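Local structure of putative antioxidant defense protein Mlr4105 (Mesorhizobium loti, 3C1L) at residues L31-N36 with D181-M186; S79-Y84 with S168-A173. The protein probably acts as a peroxiredoxin-type antioxidant enzyme of the AhpD-like carboxymuconolactone decarboxylase family. All coordinates share one frame; numbering follows the deposited sequence.

Interaction 1 of 2, residues L31-N36 with D181-M186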
ATOM      1  N   LEU B  31     -36.935   9.150  15.683  1.00 36.75           N
ATOM      2  CA  LEU B  31     -35.959   9.806  14.812  1.00 35.11           C
ATOM      3  C   LEU B  31     -36.534  10.563  13.616  1.00 34.74           C
ATOM      4  O   LEU B  31     -35.799  11.275  12.952  1.00 37.58           O
ATOM      5  CB  LEU B  31     -34.979   8.774  14.235  1.00 35.02           C
ATOM      6  CG  LEU B  31     -34.538   7.495  14.965  1.00 35.89           C
ATOM      7  CD1 LEU B  31     -34.082   6.443  13.952  1.00 34.36           C
ATOM      8  CD2 LEU B  31     -33.425   7.773  15.949  1.00 33.84           C
ATOM      9  N   GLY B  32     -37.794  10.354  13.272  1.00 34.13           N
ATOM     10  CA  GLY B  32     -38.367  10.984  12.072  1.00 34.63           C
ATOM     11  C   GLY B  32     -37.964  10.339  10.767  1.00 34.98           C
ATOM     12  O   GLY B  32     -38.218  10.886   9.693  1.00 35.83           O
ATOM     13  N   LEU B  33     -37.301   9.186  10.868  1.00 34.56           N
ATOM     14  CA  LEU B  33     -36.964   8.356   9.723  1.00 34.07           C
ATOM     15  C   LEU B  33     -36.750   6.934  10.192  1.00 32.85           C
ATOM     16  O   LEU B  33     -36.463   6.699  11.363  1.00 31.62           O
ATOM     17  CB  LEU B  33     -35.690   8.859   9.004  1.00 32.90           C
ATOM     18  CG  LEU B  33     -34.422   9.170   9.820  1.00 35.41           C
ATOM     19  CD1 LEU B  33     -33.583   7.970  10.162  1.00 28.89           C
ATOM     20  CD2 LEU B  33     -33.559  10.098   9.044  1.00 34.17           C
ATOM     21  N   VAL B  34     -36.900   5.991   9.262  1.00 31.44           N
ATOM     22  CA  VAL B  34     -36.418   4.638   9.472  1.00 29.50           C
ATOM     23  C   VAL B  34     -35.076   4.530   8.739  1.00 27.55           C
ATOM     24  O   VAL B  34     -35.047   4.647   7.517  1.00 27.02           O
ATOM     25  CB  VAL B  34     -37.441   3.573   8.998  1.00 28.08           C
ATOM     26  CG1 VAL B  34     -36.889   2.163   9.197  1.00 24.44           C
ATOM     27  CG2 VAL B  34     -38.726   3.729   9.760  1.00 27.08           C
ATOM     28  N   PRO B  35     -33.965   4.360   9.491  1.00 26.50           N
ATOM     29  CA  PRO B  35     -32.637   4.221   8.907  1.00 30.05           C
ATOM     30  C   PRO B  35     -32.595   3.137   7.842  1.00 26.67           C
ATOM     31  O   PRO B  35     -33.095   2.049   8.042  1.00 28.94           O
ATOM     32  CB  PRO B  35     -31.732   3.893  10.131  1.00 28.19           C
ATOM     33  CG  PRO B  35     -32.445   4.511  11.255  1.00 29.58           C
ATOM     34  CD  PRO B  35     -33.892   4.331  10.962  1.00 26.23           C
ATOM     35  N   ASN B  36     -32.049   3.471   6.691  1.00 27.21           N
ATOM     36  CA  ASN B  36     -32.046   2.550   5.571  1.00 27.15           C
ATOM     37  C   ASN B  36     -31.404   1.211   5.866  1.00 25.06           C
ATOM     38  O   ASN B  36     -31.802   0.229   5.272  1.00 24.12           O
ATOM     39  CB  ASN B  36     -31.431   3.205   4.328  1.00 26.80           C
ATOM     40  CG  ASN B  36     -32.433   4.075   3.600  1.00 28.51           C
ATOM     41  OD1 ASN B  36     -33.625   4.113   3.964  1.00 28.23           O
ATOM     42  ND2 ASN B  36     -31.983   4.751   2.568  1.00 24.31           N
ATOM     43  N   ASP B 181     -31.688  10.289   2.691  1.00 28.37           N
ATOM     44  CA  ASP B 181     -31.412  11.601   2.133  1.00 31.16           C
ATOM     45  C   ASP B 181     -31.434  12.669   3.239  1.00 30.20           C
ATOM     46  O   ASP B 181     -30.737  13.684   3.131  1.00 29.58           O
ATOM     47  CB  ASP B 181     -32.422  11.926   1.008  1.00 32.05           C
ATOM     48  CG  ASP B 181     -32.044  13.204   0.189  1.00 41.79           C
ATOM     49  OD1 ASP B 181     -30.876  13.323  -0.297  1.00 45.26           O
ATOM     50  OD2 ASP B 181     -32.934  14.084   0.019  1.00 45.17           O
ATOM     51  N   GLU B 182     -32.217  12.411   4.292  1.00 28.68           N
ATOM     52  CA  GLU B 182     -32.508  13.388   5.348  1.00 28.50           C
ATOM     53  C   GLU B 182     -31.319  13.684   6.250  1.00 27.14           C
ATOM     54  O   GLU B 182     -31.272  14.740   6.875  1.00 28.13           O
ATOM     55  CB  GLU B 182     -33.666  12.898   6.233  1.00 28.24           C
ATOM     56  CG  GLU B 182     -35.047  12.975   5.594  1.00 29.99           C
ATOM     57  CD  GLU B 182     -35.453  11.765   4.755  1.00 30.43           C
ATOM     58  OE1 GLU B 182     -34.644  10.824   4.543  1.00 35.52           O
ATOM     59  OE2 GLU B 182     -36.621  11.762   4.306  1.00 37.41           O
ATOM     60  N   TYR B 183     -30.399  12.740   6.343  1.00 25.74           N
ATOM     61  CA  TYR B 183     -29.172  12.917   7.111  1.00 29.19           C
ATOM     62  C   TYR B 183     -28.373  14.149   6.678  1.00 27.93           C
ATOM     63  O   TYR B 183     -27.816  14.849   7.491  1.00 28.05           O
ATOM     64  CB  TYR B 183     -28.290  11.692   6.948  1.00 30.38           C
ATOM     65  CG  TYR B 183     -28.718  10.470   7.732  1.00 30.55           C
ATOM     66  CD1 TYR B 183     -28.888  10.535   9.113  1.00 31.38           C
ATOM     67  CD2 TYR B 183     -28.836   9.232   7.121  1.00 30.59           C
ATOM     68  CE1 TYR B 183     -29.227   9.413   9.849  1.00 29.71           C
ATOM     69  CE2 TYR B 183     -29.193   8.105   7.851  1.00 28.98           C
ATOM     70  CZ  TYR B 183     -29.383   8.205   9.214  1.00 30.87           C
ATOM     71  OH  TYR B 183     -29.723   7.097   9.959  1.00 33.04           O
ATOM     72  N   HIS B 184     -28.361  14.414   5.379  1.00 29.37           N
ATOM     73  CA  HIS B 184     -27.449  15.391   4.795  1.00 29.16           C
ATOM     74  C   HIS B 184     -27.619  16.773   5.377  1.00 30.09           C
ATOM     75  O   HIS B 184     -26.612  17.432   5.704  1.00 33.80           O
ATOM     76  CB  HIS B 184     -27.595  15.455   3.267  1.00 27.29           C
ATOM     77  CG  HIS B 184     -27.097  14.240   2.576  1.00 27.64           C
ATOM     78  ND1 HIS B 184     -25.847  13.706   2.821  1.00 28.90           N
ATOM     79  CD2 HIS B 184     -27.672  13.450   1.647  1.00 27.64           C
ATOM     80  CE1 HIS B 184     -25.675  12.641   2.062  1.00 32.88           C
ATOM     81  NE2 HIS B 184     -26.774  12.459   1.349  1.00 28.07           N
ATOM     82  N   ALA B 185     -28.877  17.198   5.500  1.00 28.70           N
ATOM     83  CA  ALA B 185     -29.235  18.542   5.956  1.00 28.53           C
ATOM     84  C   ALA B 185     -29.295  18.694   7.484  1.00 28.70           C
ATOM     85  O   ALA B 185     -29.358  19.816   7.965  1.00 28.81           O
ATOM     86  CB  ALA B 185     -30.550  18.955   5.342  1.00 25.68           C
HETATM   87  N   MSE B 186     -29.244  17.584   8.230  1.00 27.75           N
HETATM   88  CA  MSE B 186     -29.361  17.611   9.687  1.00 27.80           C
HETATM   89  C   MSE B 186     -28.166  18.196  10.384  1.00 28.05           C
HETATM   90  O   MSE B 186     -27.019  17.899  10.040  1.00 27.30           O
HETATM   91  CB  MSE B 186     -29.431  16.217  10.259  1.00 29.58           C
HETATM   92  CG  MSE B 186     -30.723  15.569  10.280  1.00 33.45           C
HETATM   93 SE   MSE B 186     -30.428  13.802  11.063  0.75 39.51          SE
HETATM   94  CE  MSE B 186     -31.962  13.131  10.079  1.00 29.51           C
TER
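Leu33, in the loop joining helices 18-31 and 36-40, packs against Glu182, Tyr183 and Met186 in the C-terminal tail of this all-helical AhpD-like fold, where a type I beta turn runs from Tyr183 to Met186. The apolar part is carried by the two methyls of Leu33. Its CG sits between the backbone N and the carbonyl carbon (chi1 49°), which sends the isobutyl group out to the tail. CD2 lies over one face of the Tyr183 ring and meets CE of Met186, a selenomethionine, tip to tip at 3.6 Å. The same CD2 is 4.0 Å from Glu182 CB, the side chain of Glu182 sliding past Leu33 in the opposite direction. Tyr183 in turn packs on Thr88 and Ala89 of helix 84-98, so the same side chain touches both that helix and the loop.

Polar bonding is left to flanking residues, with no hydrogen bond directly between the segments: Asn180 bonds both Val34 O and Asn36 N, and Asn36 ND2 reaches Arg178 O. At the far end of the Tyr183 ring the hydroxyl touches carbon: OH lies 4.0 Å from Leu33 CD1 and 3.8 Å from Pro35 CB.

Interaction 2 of 2, residues S79-Y84 with S168-A173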
ATOM      1  N   SER B  79     -14.092   7.082   7.268  1.00 27.64           N
ATOM      2  CA  SER B  79     -13.303   8.022   6.462  1.00 27.71           C
ATOM      3  C   SER B  79     -12.134   7.342   5.750  1.00 26.74           C
ATOM      4  O   SER B  79     -11.901   7.515   4.565  1.00 24.96           O
ATOM      5  CB  SER B  79     -12.726   9.117   7.351  1.00 26.03           C
ATOM      6  OG  SER B  79     -12.131  10.091   6.525  1.00 27.66           O
ATOM      7  N   ILE B  80     -11.424   6.514   6.483  1.00 29.36           N
ATOM      8  CA  ILE B  80     -10.345   5.689   5.907  1.00 24.41           C
ATOM      9  C   ILE B  80     -10.854   4.769   4.796  1.00 28.64           C
ATOM     10  O   ILE B  80     -10.194   4.626   3.777  1.00 29.50           O
ATOM     11  CB  ILE B  80      -9.680   4.885   7.011  1.00 25.27           C
ATOM     12  CG1 ILE B  80      -8.960   5.831   7.981  1.00 30.05           C
ATOM     13  CG2 ILE B  80      -8.641   3.957   6.479  1.00 24.34           C
ATOM     14  CD1 ILE B  80      -8.597   5.192   9.284  1.00 33.00           C
ATOM     15  N   ASN B  81     -12.032   4.172   4.975  1.00 29.60           N
ATOM     16  CA  ASN B  81     -12.561   3.191   4.022  1.00 29.42           C
ATOM     17  C   ASN B  81     -13.474   3.826   2.991  1.00 28.13           C
ATOM     18  O   ASN B  81     -13.985   3.153   2.111  1.00 30.35           O
ATOM     19  CB  ASN B  81     -13.298   2.072   4.743  1.00 28.55           C
ATOM     20  CG  ASN B  81     -12.388   1.207   5.637  1.00 28.97           C
ATOM     21  OD1 ASN B  81     -11.207   0.930   5.328  1.00 28.11           O
ATOM     22  ND2 ASN B  81     -12.966   0.708   6.703  1.00 25.38           N
ATOM     23  N   HIS B  82     -13.638   5.136   3.067  1.00 29.35           N
ATOM     24  CA  HIS B  82     -14.448   5.889   2.123  1.00 28.01           C
ATOM     25  C   HIS B  82     -15.878   5.358   2.023  1.00 28.05           C
ATOM     26  O   HIS B  82     -16.391   5.180   0.941  1.00 26.64           O
ATOM     27  CB  HIS B  82     -13.780   5.987   0.734  1.00 27.50           C
ATOM     28  CG  HIS B  82     -12.501   6.781   0.727  1.00 30.35           C
ATOM     29  ND1 HIS B  82     -12.457   8.148   0.942  1.00 32.28           N
ATOM     30  CD2 HIS B  82     -11.218   6.388   0.559  1.00 30.07           C
ATOM     31  CE1 HIS B  82     -11.204   8.557   0.869  1.00 33.30           C
ATOM     32  NE2 HIS B  82     -10.435   7.511   0.637  1.00 30.57           N
ATOM     33  N   CYS B  83     -16.518   5.126   3.171  1.00 29.33           N
ATOM     34  CA  CYS B  83     -17.868   4.606   3.212  1.00 28.50           C
ATOM     35  C   CYS B  83     -18.926   5.713   3.199  1.00 27.76           C
ATOM     36  O   CYS B  83     -19.137   6.361   4.199  1.00 27.27           O
ATOM     37  CB  CYS B  83     -18.100   3.752   4.454  1.00 29.30           C
ATOM     38  SG  CYS B  83     -19.804   2.991   4.438  1.00 30.65           S
ATOM     39  N   TYR B  84     -19.602   5.873   2.068  1.00 25.82           N
ATOM     40  CA  TYR B  84     -20.664   6.859   1.917  1.00 27.92           C
ATOM     41  C   TYR B  84     -21.842   6.714   2.912  1.00 28.07           C
ATOM     42  O   TYR B  84     -22.357   7.713   3.445  1.00 29.99           O
ATOM     43  CB  TYR B  84     -21.197   6.778   0.503  1.00 29.34           C
ATOM     44  CG  TYR B  84     -22.323   7.719   0.239  1.00 30.13           C
ATOM     45  CD1 TYR B  84     -22.203   9.071   0.539  1.00 29.05           C
ATOM     46  CD2 TYR B  84     -23.522   7.262  -0.316  1.00 29.52           C
ATOM     47  CE1 TYR B  84     -23.243   9.946   0.310  1.00 27.39           C
ATOM     48  CE2 TYR B  84     -24.548   8.134  -0.554  1.00 25.64           C
ATOM     49  CZ  TYR B  84     -24.396   9.467  -0.252  1.00 27.68           C
ATOM     50  OH  TYR B  84     -25.433  10.307  -0.489  1.00 29.17           O
ATOM     51  N   SER B 168     -19.216  -3.007   8.905  1.00 29.29           N
ATOM     52  CA  SER B 168     -20.342  -2.198   8.447  1.00 29.53           C
ATOM     53  C   SER B 168     -20.030  -1.518   7.120  1.00 30.43           C
ATOM     54  O   SER B 168     -20.897  -1.458   6.214  1.00 29.27           O
ATOM     55  CB  SER B 168     -20.654  -1.066   9.457  1.00 32.69           C
ATOM     56  OG  SER B 168     -21.151  -1.535  10.695  1.00 35.95           O
ATOM     57  N   ASN B 169     -18.836  -0.923   7.059  1.00 27.86           N
ATOM     58  CA  ASN B 169     -18.347  -0.254   5.836  1.00 29.80           C
ATOM     59  C   ASN B 169     -18.306  -1.229   4.664  1.00 27.55           C
ATOM     60  O   ASN B 169     -18.508  -0.863   3.536  1.00 27.20           O
ATOM     61  CB  ASN B 169     -16.898   0.280   6.007  1.00 28.49           C
ATOM     62  CG  ASN B 169     -16.779   1.484   6.978  1.00 28.26           C
ATOM     63  OD1 ASN B 169     -15.677   1.852   7.315  1.00 25.72           O
ATOM     64  ND2 ASN B 169     -17.887   2.068   7.401  1.00 27.08           N
ATOM     65  N   ARG B 170     -17.986  -2.480   4.947  1.00 30.09           N
ATOM     66  CA  ARG B 170     -17.804  -3.477   3.901  1.00 28.85           C
ATOM     67  C   ARG B 170     -19.169  -3.988   3.456  1.00 28.82           C
ATOM     68  O   ARG B 170     -19.390  -4.196   2.271  1.00 28.76           O
ATOM     69  CB  ARG B 170     -16.838  -4.583   4.358  1.00 26.47           C
ATOM     70  CG  ARG B 170     -15.408  -4.065   4.406  1.00 27.99           C
ATOM     71  CD  ARG B 170     -14.408  -5.061   4.887  1.00 29.53           C
ATOM     72  NE  ARG B 170     -13.009  -4.616   4.644  1.00 29.96           N
ATOM     73  CZ  ARG B 170     -12.297  -3.823   5.440  1.00 24.36           C
ATOM     74  NH1 ARG B 170     -12.813  -3.333   6.561  1.00 26.67           N
ATOM     75  NH2 ARG B 170     -11.069  -3.491   5.099  1.00 22.27           N
ATOM     76  N   VAL B 171     -20.100  -4.165   4.384  1.00 27.61           N
ATOM     77  CA  VAL B 171     -21.416  -4.540   3.960  1.00 28.09           C
ATOM     78  C   VAL B 171     -22.008  -3.424   3.051  1.00 29.14           C
ATOM     79  O   VAL B 171     -22.480  -3.730   1.959  1.00 25.18           O
ATOM     80  CB  VAL B 171     -22.368  -4.926   5.141  1.00 31.08           C
ATOM     81  CG1 VAL B 171     -23.827  -5.148   4.627  1.00 25.84           C
ATOM     82  CG2 VAL B 171     -21.822  -6.166   5.865  1.00 23.01           C
ATOM     83  N   ALA B 172     -21.917  -2.152   3.451  1.00 27.81           N
ATOM     84  CA  ALA B 172     -22.454  -1.044   2.617  1.00 27.65           C
ATOM     85  C   ALA B 172     -21.723  -0.902   1.255  1.00 29.78           C
ATOM     86  O   ALA B 172     -22.355  -0.746   0.197  1.00 31.68           O
ATOM     87  CB  ALA B 172     -22.442   0.307   3.434  1.00 27.69           C
ATOM     88  N   ALA B 173     -20.392  -1.015   1.275  1.00 30.49           N
ATOM     89  CA  ALA B 173     -19.586  -0.936   0.067  1.00 29.36           C
ATOM     90  C   ALA B 173     -19.952  -2.062  -0.883  1.00 30.04           C
ATOM     91  O   ALA B 173     -20.242  -1.840  -2.060  1.00 30.90           O
ATOM     92  CB  ALA B 173     -18.109  -0.979   0.415  1.00 28.35           C
TER
HETATM   93  O   HOH W   1      -9.836  -1.123   6.212  1.00 18.10           O
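Helix 67-80 ends here in a Schellman motif, with His82 at positive phi, and leads into the Cys-X-X-Cys motif of the AhpD family, whose two cysteines are Cys83 and Cys86; by family analogy this is probably the redox site. Asn81 and Cys83 both face Asn169 of helix 152-175. Asn81 ND2 donates to Asn169 OD1 over 3.0 Å, almost straight at 168° and onto a lone pair in the carbonyl plane, while the two amide planes stand 83° apart. Asn81 ND2 has a second acceptor in Asn166 OD1. On its other branch Asn169 ND2 bonds Ser78 OG and rests 3.4 Å from Cys83 CB. With SG anti to its backbone N (chi1 -176°), Cys83 brings the sulphur to 3.9 Å from Ala172 CB, and the same side chain N-caps the following helix. A leucine in place of Asn169 would probably leave Asn81 ND2 with Asn166 OD1 but without this acceptor, and Ser78 OG without its amide partner. A water joins Asn81 OD1 (2.6 Å) to Arg170 NH2 (2.9 Å), while Arg170 NE and NH2 also bond Leu130 O and Thr131 O of the third subunit. Bonding at both ends of the two buried amides is consistent with this placing of oxygen and nitrogen, and polar groups run from the cysteine loop through the water and Arg170 to the third subunit.

How the interactions relate
From the N terminus, the chain leaves helix 18-31 through residues 31-36, passes helices 36-40, 45-60 and 67-80, and reaches 79-84 before helix 84-98. Helices 101-109, 118-132 and 139-147 follow, and interaction 2 closes this inner loop when 168-173 in helix 152-175 returns to 79-84. The chain then runs on to 181-186, where interaction 1 closes the outer loop, so interaction 2 is nested within it. Interaction 1 ties the C-terminal tail to the N-terminal region; interaction 2 ties the longest helix to the turn between helices 67-80 and 84-98. Their centres lie about 18 Å apart, yet a probable, weak hydrogen bond between His184 NE2 and Tyr84 OH joins them, and both touch the second subunit.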